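Side-chain contact in VirX1 (Cyanophage Syn10, PDB 6QGM), which iodinates diverse substrates as a viral halogenase, probably dependent on flavin as in the related tryptophan halogenases: residues 73-78 / 157-162. Sequence-based numbering, arbitrary orientation.
Sequences ATYKNS and FNFDWD
The ring of F159 turns its edge to one face of the Y75 ring, a T-shaped (edge-to-face) aromatic pair that packs a short, weakly bonded helical turn at 159-162 against the edge strand 74-76 of a small antiparallel sheet, in a protein of the tryptophan halogenase family. The pair exemplifies how a buried tyrosine divides its work: the face packs, while the hydroxyl, at the edge of the F159 ring and near its plane, hydrogen-bonds to D64. The centroids lie 5.2 Å apart with the planes at 63°, a tilted version of the ideal T. F159 CZ leads, 3.6 Å from Y75 CZ and 3.5 Å from Y75 OH. F159 holds CG anti to its own backbone N (chi1 175°), which carries the ring away from the turn and across to the tyrosine. Two residues along from Y75, and two back from F159, an amide meets a ring: N77 ND2 sits 3.6 Å from F157 CE1, approaching obliquely, a van der Waals contact. The hydrogen bond of that nitrogen goes to N137 OD1, and the N137 amide nitrogen in turn bonds the carbonyl of D162, tying the two segments through a third residue. The turn is capped at its start, where N158 OD1 accepts a weak bond from W161 N. From its far end the D162 carboxylate reaches back: N158 N donates to D162 OD2 over 2.9 Å, meeting that oxygen from above the carboxylate plane.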
ATOM      1  N   ALA B  73       3.981  31.110 -29.977  1.00 59.11           N
ATOM      2  CA  ALA B  73       3.559  29.778 -29.507  1.00 59.72           C
ATOM      3  C   ALA B  73       3.096  28.973 -30.715  1.00 60.66           C
ATOM      4  O   ALA B  73       2.609  29.576 -31.689  1.00 64.87           O
ATOM      5  CB  ALA B  73       2.475  29.891 -28.466  1.00 62.56           C
ATOM      6  N   THR B  74       3.295  27.660 -30.661  1.00 58.66           N
ATOM      7  CA  THR B  74       2.677  26.676 -31.577  1.00 57.98           C
ATOM      8  C   THR B  74       2.053  25.580 -30.723  1.00 55.88           C
ATOM      9  O   THR B  74       2.230  25.635 -29.485  1.00 55.66           O
ATOM     10  CB  THR B  74       3.682  26.158 -32.615  1.00 58.24           C
ATOM     11  OG1 THR B  74       4.623  25.311 -31.956  1.00 57.65           O
ATOM     12  CG2 THR B  74       4.388  27.276 -33.345  1.00 58.34           C
ATOM     13  N   TYR B  75       1.325  24.663 -31.363  1.00 55.59           N
ATOM     14  CA  TYR B  75       0.581  23.555 -30.709  1.00 54.28           C
ATOM     15  C   TYR B  75       1.471  22.316 -30.634  1.00 51.31           C
ATOM     16  O   TYR B  75       2.392  22.164 -31.453  1.00 51.30           O
ATOM     17  CB  TYR B  75      -0.730  23.259 -31.448  1.00 55.92           C
ATOM     18  CG  TYR B  75      -1.843  24.235 -31.174  1.00 56.08           C
ATOM     19  CD1 TYR B  75      -2.402  24.327 -29.907  1.00 55.88           C
ATOM     20  CD2 TYR B  75      -2.360  25.046 -32.167  1.00 56.71           C
ATOM     21  CE1 TYR B  75      -3.443  25.198 -29.633  1.00 56.17           C
ATOM     22  CE2 TYR B  75      -3.404  25.917 -31.907  1.00 56.94           C
ATOM     23  CZ  TYR B  75      -3.943  25.996 -30.638  1.00 56.07           C
ATOM     24  OH  TYR B  75      -4.957  26.853 -30.353  1.00 55.55           O
ATOM     25  N   LYS B  76       1.164  21.460 -29.663  1.00 50.89           N
ATOM     26  CA  LYS B  76       1.917  20.218 -29.359  1.00 49.96           C
ATOM     27  C   LYS B  76       0.934  19.097 -28.982  1.00 50.13           C
ATOM     28  O   LYS B  76       0.236  19.238 -27.955  1.00 51.44           O
ATOM     29  CB  LYS B  76       2.886  20.499 -28.219  1.00 48.73           C
ATOM     30  CG  LYS B  76       3.787  19.334 -27.852  1.00 49.21           C
ATOM     31  CD  LYS B  76       4.281  19.425 -26.430  1.00 50.78           C
ATOM     32  CE  LYS B  76       4.924  18.147 -25.966  1.00 51.06           C
ATOM     33  NZ  LYS B  76       5.238  18.233 -24.527  1.00 52.77           N
ATOM     34  N   ASN B  77       0.920  18.017 -29.763  1.00 49.82           N
ATOM     35  CA  ASN B  77      -0.052  16.904 -29.620  1.00 52.21           C
ATOM     36  C   ASN B  77       0.641  15.642 -29.083  1.00 53.94           C
ATOM     37  O   ASN B  77      -0.083  14.719 -28.668  1.00 59.39           O
ATOM     38  CB  ASN B  77      -0.755  16.648 -30.955  1.00 52.92           C
ATOM     39  CG  ASN B  77      -1.735  17.744 -31.302  1.00 52.67           C
ATOM     40  OD1 ASN B  77      -1.327  18.849 -31.651  1.00 53.16           O
ATOM     41  ND2 ASN B  77      -3.024  17.459 -31.176  1.00 51.89           N
ATOM     42  N   SER B  78       1.971  15.603 -29.064  1.00 51.91           N
ATOM     43  CA  SER B  78       2.765  14.400 -28.735  1.00 52.25           C
ATOM     44  C   SER B  78       4.214  14.779 -28.415  1.00 53.96           C
ATOM     45  O   SER B  78       4.691  15.815 -28.921  1.00 52.52           O
ATOM     46  CB  SER B  78       2.704  13.408 -29.878  1.00 52.74           C
ATOM     47  OG  SER B  78       3.347  12.190 -29.523  1.00 54.11           O
ATOM     48  N   PHE B 157     -10.257  12.289 -28.461  1.00 62.38           N
ATOM     49  CA  PHE B 157      -9.379  13.484 -28.524  1.00 60.55           C
ATOM     50  C   PHE B 157     -10.210  14.727 -28.216  1.00 62.89           C
ATOM     51  O   PHE B 157     -11.240  14.943 -28.879  1.00 63.06           O
ATOM     52  CB  PHE B 157      -8.755  13.620 -29.910  1.00 60.22           C
ATOM     53  CG  PHE B 157      -8.023  14.919 -30.149  1.00 60.45           C
ATOM     54  CD1 PHE B 157      -6.844  15.212 -29.465  1.00 60.71           C
ATOM     55  CD2 PHE B 157      -8.515  15.840 -31.064  1.00 60.58           C
ATOM     56  CE1 PHE B 157      -6.175  16.411 -29.686  1.00 60.73           C
ATOM     57  CE2 PHE B 157      -7.835  17.025 -31.286  1.00 61.14           C
ATOM     58  CZ  PHE B 157      -6.672  17.316 -30.603  1.00 60.49           C
ATOM     59  N   ASN B 158      -9.748  15.520 -27.246  1.00 64.61           N
ATOM     60  CA  ASN B 158     -10.397  16.774 -26.783  1.00 66.22           C
ATOM     61  C   ASN B 158      -9.403  17.920 -27.023  1.00 65.10           C
ATOM     62  O   ASN B 158      -8.456  18.032 -26.249  1.00 66.44           O
ATOM     63  CB  ASN B 158     -10.851  16.609 -25.332  1.00 66.85           C
ATOM     64  CG  ASN B 158     -11.312  17.886 -24.654  1.00 69.63           C
ATOM     65  OD1 ASN B 158     -10.954  19.004 -25.042  1.00 71.75           O
ATOM     66  ND2 ASN B 158     -12.109  17.707 -23.621  1.00 72.60           N
ATOM     67  N   PHE B 159      -9.609  18.716 -28.075  1.00 65.10           N
ATOM     68  CA  PHE B 159      -8.659  19.751 -28.558  1.00 62.85           C
ATOM     69  C   PHE B 159      -8.130  20.584 -27.376  1.00 63.15           C
ATOM     70  O   PHE B 159      -6.898  20.655 -27.226  1.00 60.37           O
ATOM     71  CB  PHE B 159      -9.309  20.609 -29.652  1.00 62.23           C
ATOM     72  CG  PHE B 159      -8.431  21.753 -30.087  1.00 62.55           C
ATOM     73  CD1 PHE B 159      -7.355  21.533 -30.936  1.00 62.91           C
ATOM     74  CD2 PHE B 159      -8.653  23.040 -29.628  1.00 64.09           C
ATOM     75  CE1 PHE B 159      -6.528  22.574 -31.330  1.00 62.41           C
ATOM     76  CE2 PHE B 159      -7.817  24.072 -30.007  1.00 64.55           C
ATOM     77  CZ  PHE B 159      -6.758  23.839 -30.860  1.00 63.24           C
ATOM     78  N   ASP B 160      -9.019  21.174 -26.574  1.00 64.87           N
ATOM     79  CA  ASP B 160      -8.667  22.063 -25.428  1.00 65.57           C
ATOM     80  C   ASP B 160      -7.624  21.412 -24.507  1.00 64.44           C
ATOM     81  O   ASP B 160      -6.632  22.089 -24.165  1.00 62.80           O
ATOM     82  CB  ASP B 160      -9.891  22.441 -24.591  1.00 66.95           C
ATOM     83  CG  ASP B 160     -10.500  23.774 -25.001  1.00 71.05           C
ATOM     84  OD1 ASP B 160     -10.472  24.082 -26.227  1.00 71.16           O
ATOM     85  OD2 ASP B 160     -10.951  24.524 -24.084  1.00 74.40           O
ATOM     86  N   TRP B 161      -7.865  20.167 -24.097  1.00 64.93           N
ATOM     87  CA  TRP B 161      -7.153  19.514 -22.962  1.00 65.37           C
ATOM     88  C   TRP B 161      -6.107  18.492 -23.432  1.00 62.54           C
ATOM     89  O   TRP B 161      -5.180  18.253 -22.645  1.00 64.52           O
ATOM     90  CB  TRP B 161      -8.173  18.896 -22.003  1.00 66.31           C
ATOM     91  CG  TRP B 161      -8.936  19.956 -21.280  1.00 67.49           C
ATOM     92  CD1 TRP B 161     -10.126  20.510 -21.649  1.00 70.26           C
ATOM     93  CD2 TRP B 161      -8.517  20.644 -20.092  1.00 68.71           C
ATOM     94  NE1 TRP B 161     -10.495  21.475 -20.746  1.00 70.89           N
ATOM     95  CE2 TRP B 161      -9.532  21.570 -19.778  1.00 70.34           C
ATOM     96  CE3 TRP B 161      -7.417  20.524 -19.235  1.00 67.64           C
ATOM     97  CZ2 TRP B 161      -9.458  22.397 -18.660  1.00 72.80           C
ATOM     98  CZ3 TRP B 161      -7.341  21.350 -18.126  1.00 68.16           C
ATOM     99  CH2 TRP B 161      -8.352  22.275 -17.853  1.00 71.08           C
ATOM    100  N   ASP B 162      -6.250  17.911 -24.628  1.00 60.90           N
ATOM    101  CA  ASP B 162      -5.325  16.900 -25.206  1.00 59.85           C
ATOM    102  C   ASP B 162      -4.337  17.564 -26.161  1.00 58.39           C
ATOM    103  O   ASP B 162      -3.524  16.834 -26.755  1.00 60.77           O
ATOM    104  CB  ASP B 162      -6.071  15.789 -25.949  1.00 63.39           C
ATOM    105  CG  ASP B 162      -6.853  14.868 -25.031  1.00 68.10           C
ATOM    106  OD1 ASP B 162      -6.533  14.834 -23.816  1.00 71.70           O
ATOM    107  OD2 ASP B 162      -7.782  14.187 -25.545  1.00 75.11           O
TER